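Local coordinates for Phthiocerol/phthiodiolone dimycocerosyl transferase (Mycobacterium tuberculosis, PDB 1Q9J), which probably catalyses the transfer of mycocerosic acids from mycocerosic acid synthase onto phthiocerol and related alcohols, the final step in making their dimycocerosate esters, at residues E21-G32 against G114-H124; L47-H56 against L67-S75. All coordinates share one frame; numbering follows the deposited sequence.

Overall arrangement
From the N terminus the chain passes helix 12-19 and enters strand 23-31, the first half of contact 1. Helix 36-49 follows, and its last turn begins residues 47-56, which meet 67-75 in contact 2; this closes a short loop, the turn of the hairpin of strands 55-59 and 65-69. The chain then builds strands 78-80 and 105-110 before strand 117-123 returns to pair with 23-31. Contact 1 thus closes a much longer loop, within which contact 2 lies entirely. Contact 1 joins inner strands of a five-stranded mixed sheet, contact 2 pairs two strands of a small antiparallel sheet and brings the end of helix 36-49 against the chain leaving it, and the two meet where L53 packs on L122.

Contact 1 (E21-G32 against G114-H124); sequences EVFTSMTIQLRG and GGAELTLYLHH
H123 turns the edge of its imidazole toward the face of F23, an edge-to-face pair with ring centroids 4.8 Å apart and planes at 72°. With its CG anti to the backbone N (chi1 -166°), H123 brings ND1 over the rim of the phenyl ring, and V22 O lies over the centre of the imidazole. H123 NE2 points elsewhere, making a weak hydrogen bond to F17 O. The next histidine, H124, donates its backbone N to V22 O at 3.1 Å and runs alongside V22, whose CG1 reaches 3.7 Å from H124 CB; the short branch of V22 fits beside that carbon and also lies obliquely near the ring. T24 OG1 approaches the ring obliquely, 3.4 Å from H124 CD2, while F17 stacks on the same imidazole. These histidines open the HHxxxDG motif of the CoA-dependent acyltransferase superfamily: H124 is the probable proton acceptor, and D128, close to it, probably organises the site. Behind them, strands 23-31 and 117-123 form an antiparallel ladder between strands 105-110 and 360-368. I28, L118 and L122 meet L135, L139 and F140 of helix 129-148 on the face they share with T24, M26 and L120; aliphatic side chains suit that packing. On the other face T27 and T119 cross with their hydroxyls hydrogen-bonded, T27 OG1 to T119 OG1 at 3.2 Å, and each methyl beside the other's oxygen. Next to them Q29 bends at chi2 (47°), which folds its amide back so that NE2 donates to L30 O at 2.9 Å, on a lone pair in the carbonyl plane. Its OE1 faces the aliphatic part of E117, 3.1 Å from E117 CG, and the amide and carboxylate planes stand nearly perpendicular.

Contact 2 (L47-H56 against L67-S75); sequences LETHPVLASH and LVADDLLHS
H56 and D70 reach each other through their first torsions: chi1 of 61° sets the H56 ring between its own backbone N and carbonyl carbon, while chi1 of -75° in D70 turns the carboxylate beside its backbone N. The chains cross at about a right angle, and H56 ND1 donates to D70 OD2 at 2.7 Å in an almost straight bond (176°). The acceptor lies in the ring plane and is met on its syn side, somewhat out of the carboxylate plane. H56 NE2 bonds to E58, so two carboxylates hold the ring's rotation and would probably stabilise a charged imidazolium. The ring also runs alongside V68, with H56 NE2 3.5 Å from V68 CB, and the branched V68 presents CB and CG1 to that nitrogen. Backbone bonds reinforce the pairing: V68 N gives to H56 O at 2.8 Å, and D70 N to A54 O at 2.9 Å, where A54 centres an inverse gamma turn. One residue before H56, S55 OG bonds to V52 O at 3.0 Å; serine suits this turn because its short hydroxyl can satisfy a nearby carbonyl while L67 packs against it. V52 and L67 cross at about a right angle, V52 CG1 to L67 CD2 3.6 Å, and both L67 and S55 touch I7 of strand 6-9. Farther along, the small A54 lets L72 approach, A54 CB being 4.1 Å from L72 CG, and L72 CD2 rests beside the aliphatic part of E48. L47 CD1 reaches S75 CB at 3.5 Å, bringing the end of helix 36-49 against the chain beyond the second strand. The arrangement is that of an antiparallel beta hairpin, 55-59 with 65-69, whose entering and leaving chains also pack together; strand 6-9 beside 65-69 completes a three-stranded sheet.

Contact 1 (E21-G32 against G114-H124)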
loop_
_atom_site.group_PDB
_atom_site.type_symbol
_atom_site.label_atom_id
_atom_site.label_comp_id
_atom_site.label_asym_id
_atom_site.label_seq_id
_atom_site.Cartn_x
_atom_site.Cartn_y
_atom_site.Cartn_z
ATOM N N GLU A 21 9.313 10.856 5.758
ATOM C CA GLU A 21 10.183 9.688 5.841
ATOM C C GLU A 21 9.370 8.395 5.782
ATOM O O GLU A 21 9.544 7.513 6.625
ATOM C CB GLU A 21 10.989 9.723 7.144
ATOM C CG GLU A 21 12.173 10.701 7.172
ATOM C CD GLU A 21 13.522 10.005 7.448
ATOM O OE1 GLU A 21 14.543 10.725 7.573
ATOM O OE2 GLU A 21 13.567 8.748 7.529
ATOM N N VAL A 22 8.493 8.261 4.790
ATOM C CA VAL A 22 7.656 7.063 4.708
ATOM C C VAL A 22 8.373 5.809 4.183
ATOM O O VAL A 22 8.976 5.823 3.118
ATOM C CB VAL A 22 6.379 7.329 3.832
ATOM C CG1 VAL A 22 5.504 6.083 3.795
ATOM C CG2 VAL A 22 5.593 8.504 4.382
ATOM N N PHE A 23 8.291 4.736 4.957
ATOM C CA PHE A 23 8.865 3.450 4.598
ATOM C C PHE A 23 7.718 2.447 4.720
ATOM O O PHE A 23 6.836 2.582 5.582
ATOM C CB PHE A 23 9.947 2.992 5.577
ATOM C CG PHE A 23 11.315 3.558 5.318
ATOM C CD1 PHE A 23 11.606 4.893 5.611
ATOM C CD2 PHE A 23 12.344 2.730 4.875
ATOM C CE1 PHE A 23 12.897 5.384 5.478
ATOM C CE2 PHE A 23 13.642 3.229 4.740
ATOM C CZ PHE A 23 13.920 4.557 5.045
ATOM N N THR A 24 7.759 1.415 3.891
ATOM C CA THR A 24 6.738 0.392 3.905
ATOM C C THR A 24 7.436 -0.904 4.239
ATOM O O THR A 24 8.542 -1.153 3.769
ATOM C CB THR A 24 6.080 0.268 2.518
ATOM O OG1 THR A 24 5.585 1.550 2.100
ATOM C CG2 THR A 24 4.925 -0.736 2.564
ATOM N N SER A 25 6.815 -1.718 5.077
ATOM C CA SER A 25 7.400 -3.002 5.425
ATOM C C SER A 25 6.422 -4.108 5.054
ATOM O O SER A 25 5.203 -3.915 5.010
ATOM C CB SER A 25 7.732 -3.064 6.926
ATOM O OG SER A 25 6.560 -2.950 7.734
ATOM N N MET A 26 6.993 -5.269 4.795
ATOM C CA MET A 26 6.236 -6.435 4.425
ATOM C C MET A 26 6.895 -7.602 5.139
ATOM O O MET A 26 8.055 -7.940 4.882
ATOM C CB MET A 26 6.292 -6.649 2.915
ATOM C CG MET A 26 5.202 -7.558 2.386
ATOM S SD MET A 26 3.586 -6.809 2.732
ATOM C CE MET A 26 3.015 -7.854 3.989
ATOM N N THR A 27 6.143 -8.213 6.044
ATOM C CA THR A 27 6.651 -9.314 6.830
ATOM C C THR A 27 5.942 -10.626 6.554
ATOM O O THR A 27 4.721 -10.733 6.630
ATOM C CB THR A 27 6.544 -8.975 8.313
ATOM O OG1 THR A 27 7.120 -7.678 8.532
ATOM C CG2 THR A 27 7.293 -10.012 9.149
ATOM N N ILE A 28 6.741 -11.621 6.217
ATOM C CA ILE A 28 6.237 -12.943 5.936
ATOM C C ILE A 28 6.668 -13.874 7.069
ATOM O O ILE A 28 7.866 -14.101 7.279
ATOM C CB ILE A 28 6.820 -13.500 4.619
ATOM C CG1 ILE A 28 6.474 -12.594 3.454
ATOM C CG2 ILE A 28 6.302 -14.892 4.374
ATOM C CD1 ILE A 28 7.487 -11.481 3.204
ATOM N N GLN A 29 5.692 -14.406 7.795
ATOM C CA GLN A 29 5.978 -15.331 8.880
ATOM C C GLN A 29 6.251 -16.688 8.231
ATOM O O GLN A 29 5.405 -17.203 7.516
ATOM C CB GLN A 29 4.767 -15.425 9.806
ATOM C CG GLN A 29 4.965 -16.391 10.945
ATOM C CD GLN A 29 6.303 -16.197 11.633
ATOM O OE1 GLN A 29 6.615 -15.100 12.103
ATOM N NE2 GLN A 29 7.106 -17.263 11.693
ATOM N N LEU A 30 7.421 -17.270 8.466
ATOM C CA LEU A 30 7.714 -18.556 7.846
ATOM C C LEU A 30 7.789 -19.739 8.810
ATOM O O LEU A 30 7.781 -19.580 10.035
ATOM C CB LEU A 30 9.020 -18.471 7.056
ATOM C CG LEU A 30 9.064 -17.358 6.007
ATOM C CD1 LEU A 30 10.442 -17.293 5.367
ATOM C CD2 LEU A 30 7.998 -17.620 4.961
ATOM N N ARG A 31 7.845 -20.931 8.220
ATOM C CA ARG A 31 7.944 -22.188 8.949
ATOM C C ARG A 31 8.758 -23.158 8.113
ATOM O O ARG A 31 8.329 -23.587 7.042
ATOM C CB ARG A 31 6.568 -22.792 9.232
ATOM C CG ARG A 31 6.664 -24.220 9.776
ATOM C CD ARG A 31 5.426 -24.613 10.556
ATOM N NE ARG A 31 4.297 -24.934 9.698
ATOM C CZ ARG A 31 3.034 -24.646 9.995
ATOM N NH1 ARG A 31 2.746 -24.024 11.132
ATOM N NH2 ARG A 31 2.056 -24.990 9.160
ATOM N N GLY A 32 9.942 -23.501 8.605
ATOM C CA GLY A 32 10.811 -24.406 7.874
ATOM C C GLY A 32 12.247 -23.925 7.921
ATOM O O GLY A 32 12.605 -23.076 8.741
ATOM N N GLY A 114 10.281 -23.147 14.157
ATOM C CA GLY A 114 10.095 -23.874 12.915
ATOM C C GLY A 114 10.538 -23.004 11.760
ATOM O O GLY A 114 11.327 -23.420 10.913
ATOM N N GLY A 115 10.030 -21.778 11.736
ATOM C CA GLY A 115 10.388 -20.852 10.681
ATOM C C GLY A 115 10.761 -19.495 11.239
ATOM O O GLY A 115 10.523 -19.212 12.414
ATOM N N ALA A 116 11.337 -18.660 10.378
ATOM C CA ALA A 116 11.778 -17.314 10.734
ATOM C C ALA A 116 10.801 -16.251 10.239
ATOM O O ALA A 116 9.716 -16.573 9.765
ATOM C CB ALA A 116 13.156 -17.065 10.139
ATOM N N GLU A 117 11.188 -14.983 10.369
ATOM C CA GLU A 117 10.368 -13.870 9.895
ATOM C C GLU A 117 11.150 -13.077 8.856
ATOM O O GLU A 117 12.216 -12.536 9.153
ATOM C CB GLU A 117 9.999 -12.915 11.025
ATOM C CG GLU A 117 9.255 -13.538 12.172
ATOM C CD GLU A 117 8.861 -12.513 13.226
ATOM O OE1 GLU A 117 8.466 -12.926 14.342
ATOM O OE2 GLU A 117 8.943 -11.297 12.933
ATOM N N LEU A 118 10.621 -13.015 7.640
ATOM C CA LEU A 118 11.263 -12.268 6.570
ATOM C C LEU A 118 10.556 -10.924 6.538
ATOM O O LEU A 118 9.326 -10.863 6.543
ATOM C CB LEU A 118 11.083 -12.989 5.237
ATOM C CG LEU A 118 11.912 -12.459 4.070
ATOM C CD1 LEU A 118 13.385 -12.528 4.416
ATOM C CD2 LEU A 118 11.616 -13.274 2.829
ATOM N N THR A 119 11.328 -9.844 6.529
ATOM C CA THR A 119 10.737 -8.514 6.502
ATOM C C THR A 119 11.513 -7.607 5.577
ATOM O O THR A 119 12.718 -7.427 5.745
ATOM C CB THR A 119 10.723 -7.876 7.890
ATOM O OG1 THR A 119 10.143 -8.792 8.819
ATOM C CG2 THR A 119 9.908 -6.587 7.879
ATOM N N LEU A 120 10.807 -7.038 4.604
ATOM C CA LEU A 120 11.418 -6.133 3.649
ATOM C C LEU A 120 10.962 -4.715 3.933
ATOM O O LEU A 120 9.774 -4.457 4.119
ATOM C CB LEU A 120 11.027 -6.501 2.225
ATOM C CG LEU A 120 11.841 -5.752 1.166
ATOM C CD1 LEU A 120 13.078 -6.572 0.825
ATOM C CD2 LEU A 120 10.995 -5.541 -0.086
ATOM N N TYR A 121 11.921 -3.801 3.994
ATOM C CA TYR A 121 11.622 -2.396 4.234
ATOM C C TYR A 121 11.956 -1.656 2.959
ATOM O O TYR A 121 13.051 -1.791 2.400
ATOM C CB TYR A 121 12.445 -1.833 5.382
ATOM C CG TYR A 121 12.118 -2.450 6.709
ATOM C CD1 TYR A 121 12.695 -3.654 7.090
ATOM C CD2 TYR A 121 11.227 -1.826 7.592
ATOM C CE1 TYR A 121 12.396 -4.219 8.319
ATOM C CE2 TYR A 121 10.918 -2.383 8.826
ATOM C CZ TYR A 121 11.507 -3.583 9.184
ATOM O OH TYR A 121 11.187 -4.160 10.398
ATOM N N LEU A 122 11.001 -0.856 2.513
ATOM C CA LEU A 122 11.146 -0.142 1.270
ATOM C C LEU A 122 10.621 1.268 1.380
ATOM O O LEU A 122 9.487 1.487 1.785
ATOM C CB LEU A 122 10.366 -0.897 0.212
ATOM C CG LEU A 122 10.568 -0.511 -1.243
ATOM C CD1 LEU A 122 12.031 -0.644 -1.641
ATOM C CD2 LEU A 122 9.684 -1.432 -2.066
ATOM N N HIS A 123 11.447 2.239 1.037
ATOM C CA HIS A 123 10.980 3.601 1.093
ATOM C C HIS A 123 9.884 3.771 0.038
ATOM O O HIS A 123 10.056 3.393 -1.130
ATOM C CB HIS A 123 12.127 4.559 0.845
ATOM C CG HIS A 123 11.798 5.966 1.212
ATOM N ND1 HIS A 123 12.129 6.504 2.435
ATOM C CD2 HIS A 123 11.064 6.904 0.564
ATOM C CE1 HIS A 123 11.607 7.717 2.534
ATOM N NE2 HIS A 123 10.956 7.977 1.414
ATOM N N HIS A 124 8.760 4.347 0.453
ATOM C CA HIS A 124 7.608 4.525 -0.436
ATOM C C HIS A 124 7.825 5.395 -1.688
ATOM O O HIS A 124 7.025 5.362 -2.623
ATOM C CB HIS A 124 6.420 5.067 0.369
ATOM C CG HIS A 124 5.077 4.662 -0.166
ATOM N ND1 HIS A 124 4.667 4.940 -1.452
ATOM C CD2 HIS A 124 4.019 4.071 0.443
ATOM C CE1 HIS A 124 3.419 4.544 -1.611
ATOM N NE2 HIS A 124 3.001 4.013 -0.474
#

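Contact 2 (L47-H56 against L67-S75)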
loop_
_atom_site.group_PDB
_atom_site.type_symbol
_atom_site.label_atom_id
_atom_site.label_comp_id
_atom_site.label_asym_id
_atom_site.label_seq_id
_atom_site.Cartn_x
_atom_site.Cartn_y
_atom_site.Cartn_z
ATOM N N LEU A 47 18.547 -6.745 -6.103
ATOM C CA LEU A 47 19.141 -5.420 -6.130
ATOM C C LEU A 47 19.828 -5.098 -7.437
ATOM O O LEU A 47 19.865 -3.945 -7.847
ATOM C CB LEU A 47 20.144 -5.253 -5.000
ATOM C CG LEU A 47 19.606 -4.360 -3.881
ATOM C CD1 LEU A 47 20.581 -4.364 -2.725
ATOM C CD2 LEU A 47 19.388 -2.950 -4.409
ATOM N N GLU A 48 20.381 -6.101 -8.101
ATOM C CA GLU A 48 21.047 -5.822 -9.353
ATOM C C GLU A 48 20.042 -5.579 -10.454
ATOM O O GLU A 48 20.367 -4.984 -11.478
ATOM C CB GLU A 48 21.963 -6.969 -9.723
ATOM C CG GLU A 48 23.222 -6.988 -8.900
ATOM C CD GLU A 48 24.021 -8.242 -9.126
ATOM O OE1 GLU A 48 23.545 -9.325 -8.724
ATOM O OE2 GLU A 48 25.115 -8.146 -9.717
ATOM N N THR A 49 18.813 -6.028 -10.242
ATOM C CA THR A 49 17.792 -5.828 -11.246
ATOM C C THR A 49 17.132 -4.478 -11.070
ATOM O O THR A 49 16.542 -3.939 -12.001
ATOM C CB THR A 49 16.710 -6.891 -11.159
ATOM O OG1 THR A 49 17.299 -8.189 -11.301
ATOM C CG2 THR A 49 15.696 -6.674 -12.252
ATOM N N HIS A 50 17.253 -3.936 -9.868
ATOM C CA HIS A 50 16.655 -2.654 -9.541
ATOM C C HIS A 50 17.699 -1.804 -8.839
ATOM O O HIS A 50 17.527 -1.416 -7.689
ATOM C CB HIS A 50 15.461 -2.900 -8.629
ATOM C CG HIS A 50 14.501 -3.906 -9.177
ATOM N ND1 HIS A 50 13.833 -3.716 -10.366
ATOM C CD2 HIS A 50 14.129 -5.128 -8.727
ATOM C CE1 HIS A 50 13.091 -4.777 -10.627
ATOM N NE2 HIS A 50 13.252 -5.649 -9.649
ATOM N N PRO A 51 18.793 -1.482 -9.537
ATOM C CA PRO A 51 19.843 -0.679 -8.912
ATOM C C PRO A 51 19.459 0.661 -8.301
ATOM O O PRO A 51 20.284 1.298 -7.653
ATOM C CB PRO A 51 20.889 -0.559 -10.024
ATOM C CG PRO A 51 20.087 -0.650 -11.266
ATOM C CD PRO A 51 19.122 -1.763 -10.946
ATOM N N VAL A 52 18.217 1.091 -8.475
ATOM C CA VAL A 52 17.811 2.373 -7.897
ATOM C C VAL A 52 17.685 2.217 -6.372
ATOM O O VAL A 52 18.020 3.125 -5.608
ATOM C CB VAL A 52 16.455 2.843 -8.445
ATOM C CG1 VAL A 52 16.294 4.328 -8.213
ATOM C CG2 VAL A 52 16.367 2.548 -9.899
ATOM N N LEU A 53 17.182 1.058 -5.955
ATOM C CA LEU A 53 16.999 0.744 -4.553
ATOM C C LEU A 53 18.295 0.938 -3.770
ATOM O O LEU A 53 18.287 1.076 -2.533
ATOM C CB LEU A 53 16.520 -0.696 -4.394
ATOM C CG LEU A 53 15.257 -0.983 -5.183
ATOM C CD1 LEU A 53 14.880 -2.451 -5.087
ATOM C CD2 LEU A 53 14.150 -0.110 -4.658
ATOM N N ALA A 54 19.412 0.962 -4.486
ATOM C CA ALA A 54 20.687 1.143 -3.835
ATOM C C ALA A 54 21.019 2.606 -3.731
ATOM O O ALA A 54 22.075 3.036 -4.172
ATOM C CB ALA A 54 21.762 0.434 -4.620
ATOM N N SER A 55 20.132 3.383 -3.138
ATOM C CA SER A 55 20.416 4.795 -3.022
ATOM C C SER A 55 19.831 5.371 -1.754
ATOM O O SER A 55 19.398 4.636 -0.873
ATOM C CB SER A 55 19.817 5.529 -4.202
ATOM O OG SER A 55 18.412 5.629 -4.035
ATOM N N HIS A 56 19.820 6.697 -1.684
ATOM C CA HIS A 56 19.296 7.407 -0.539
ATOM C C HIS A 56 18.858 8.783 -0.990
ATOM O O HIS A 56 19.096 9.168 -2.134
ATOM C CB HIS A 56 20.355 7.542 0.547
ATOM C CG HIS A 56 21.563 8.310 0.123
ATOM N ND1 HIS A 56 22.663 7.710 -0.455
ATOM C CD2 HIS A 56 21.829 9.638 0.150
ATOM C CE1 HIS A 56 23.552 8.636 -0.767
ATOM N NE2 HIS A 56 23.069 9.815 -0.410
ATOM N N LEU A 67 17.687 11.982 -5.250
ATOM C CA LEU A 67 17.848 10.566 -5.076
ATOM C C LEU A 67 19.316 10.434 -5.485
ATOM O O LEU A 67 19.666 10.671 -6.651
ATOM C CB LEU A 67 16.949 9.838 -6.060
ATOM C CG LEU A 67 16.921 8.333 -5.914
ATOM C CD1 LEU A 67 16.101 7.957 -4.685
ATOM C CD2 LEU A 67 16.344 7.725 -7.159
ATOM N N VAL A 68 20.176 10.120 -4.517
ATOM C CA VAL A 68 21.605 9.984 -4.769
ATOM C C VAL A 68 21.962 8.518 -4.798
ATOM O O VAL A 68 21.453 7.736 -3.994
ATOM C CB VAL A 68 22.428 10.704 -3.684
ATOM C CG1 VAL A 68 23.929 10.507 -3.928
ATOM C CG2 VAL A 68 22.090 12.188 -3.700
ATOM N N ALA A 69 22.828 8.133 -5.728
ATOM C CA ALA A 69 23.195 6.726 -5.847
ATOM C C ALA A 69 24.252 6.267 -4.852
ATOM O O ALA A 69 25.124 7.029 -4.435
ATOM C CB ALA A 69 23.655 6.431 -7.272
ATOM N N ASP A 70 24.131 5.003 -4.473
ATOM C CA ASP A 70 25.058 4.370 -3.564
ATOM C C ASP A 70 25.703 3.186 -4.277
ATOM O O ASP A 70 25.625 3.056 -5.500
ATOM C CB ASP A 70 24.338 3.879 -2.303
ATOM C CG ASP A 70 23.976 5.009 -1.352
ATOM O OD1 ASP A 70 24.837 5.872 -1.106
ATOM O OD2 ASP A 70 22.837 5.031 -0.846
ATOM N N ASP A 71 26.327 2.321 -3.491
ATOM C CA ASP A 71 27.000 1.139 -3.999
ATOM C C ASP A 71 26.179 -0.066 -3.579
ATOM O O ASP A 71 25.421 0.002 -2.612
ATOM C CB ASP A 71 28.397 1.067 -3.389
ATOM C CG ASP A 71 28.504 1.880 -2.106
ATOM O OD1 ASP A 71 28.491 3.132 -2.189
ATOM O OD2 ASP A 71 28.583 1.273 -1.012
ATOM N N LEU A 72 26.317 -1.168 -4.300
ATOM C CA LEU A 72 25.568 -2.360 -3.950
ATOM C C LEU A 72 26.435 -3.255 -3.057
ATOM O O LEU A 72 25.946 -4.227 -2.473
ATOM C CB LEU A 72 25.131 -3.107 -5.224
ATOM C CG LEU A 72 24.239 -2.370 -6.248
ATOM C CD1 LEU A 72 25.012 -1.226 -6.895
ATOM C CD2 LEU A 72 23.763 -3.336 -7.322
ATOM N N LEU A 73 27.718 -2.909 -2.937
ATOM C CA LEU A 73 28.654 -3.685 -2.112
ATOM C C LEU A 73 28.336 -3.615 -0.616
ATOM O O LEU A 73 28.815 -4.441 0.163
ATOM C CB LEU A 73 30.109 -3.223 -2.354
ATOM C CG LEU A 73 31.257 -3.814 -1.503
ATOM C CD1 LEU A 73 31.265 -5.333 -1.588
ATOM C CD2 LEU A 73 32.593 -3.242 -1.978
ATOM N N HIS A 74 27.524 -2.646 -0.209
ATOM C CA HIS A 74 27.192 -2.530 1.204
ATOM C C HIS A 74 25.839 -3.156 1.554
ATOM O O HIS A 74 25.656 -3.658 2.665
ATOM C CB HIS A 74 27.224 -1.060 1.645
ATOM C CG HIS A 74 26.015 -0.274 1.246
ATOM N ND1 HIS A 74 24.743 -0.596 1.673
ATOM C CD2 HIS A 74 25.879 0.822 0.463
ATOM C CE1 HIS A 74 23.879 0.266 1.170
ATOM N NE2 HIS A 74 24.542 1.138 0.431
ATOM N N SER A 75 24.897 -3.138 0.612
ATOM C CA SER A 75 23.572 -3.709 0.866
ATOM C C SER A 75 23.536 -5.237 0.865
ATOM O O SER A 75 23.742 -5.888 -0.161
ATOM C CB SER A 75 22.544 -3.161 -0.135
ATOM O OG SER A 75 22.108 -1.866 0.251
#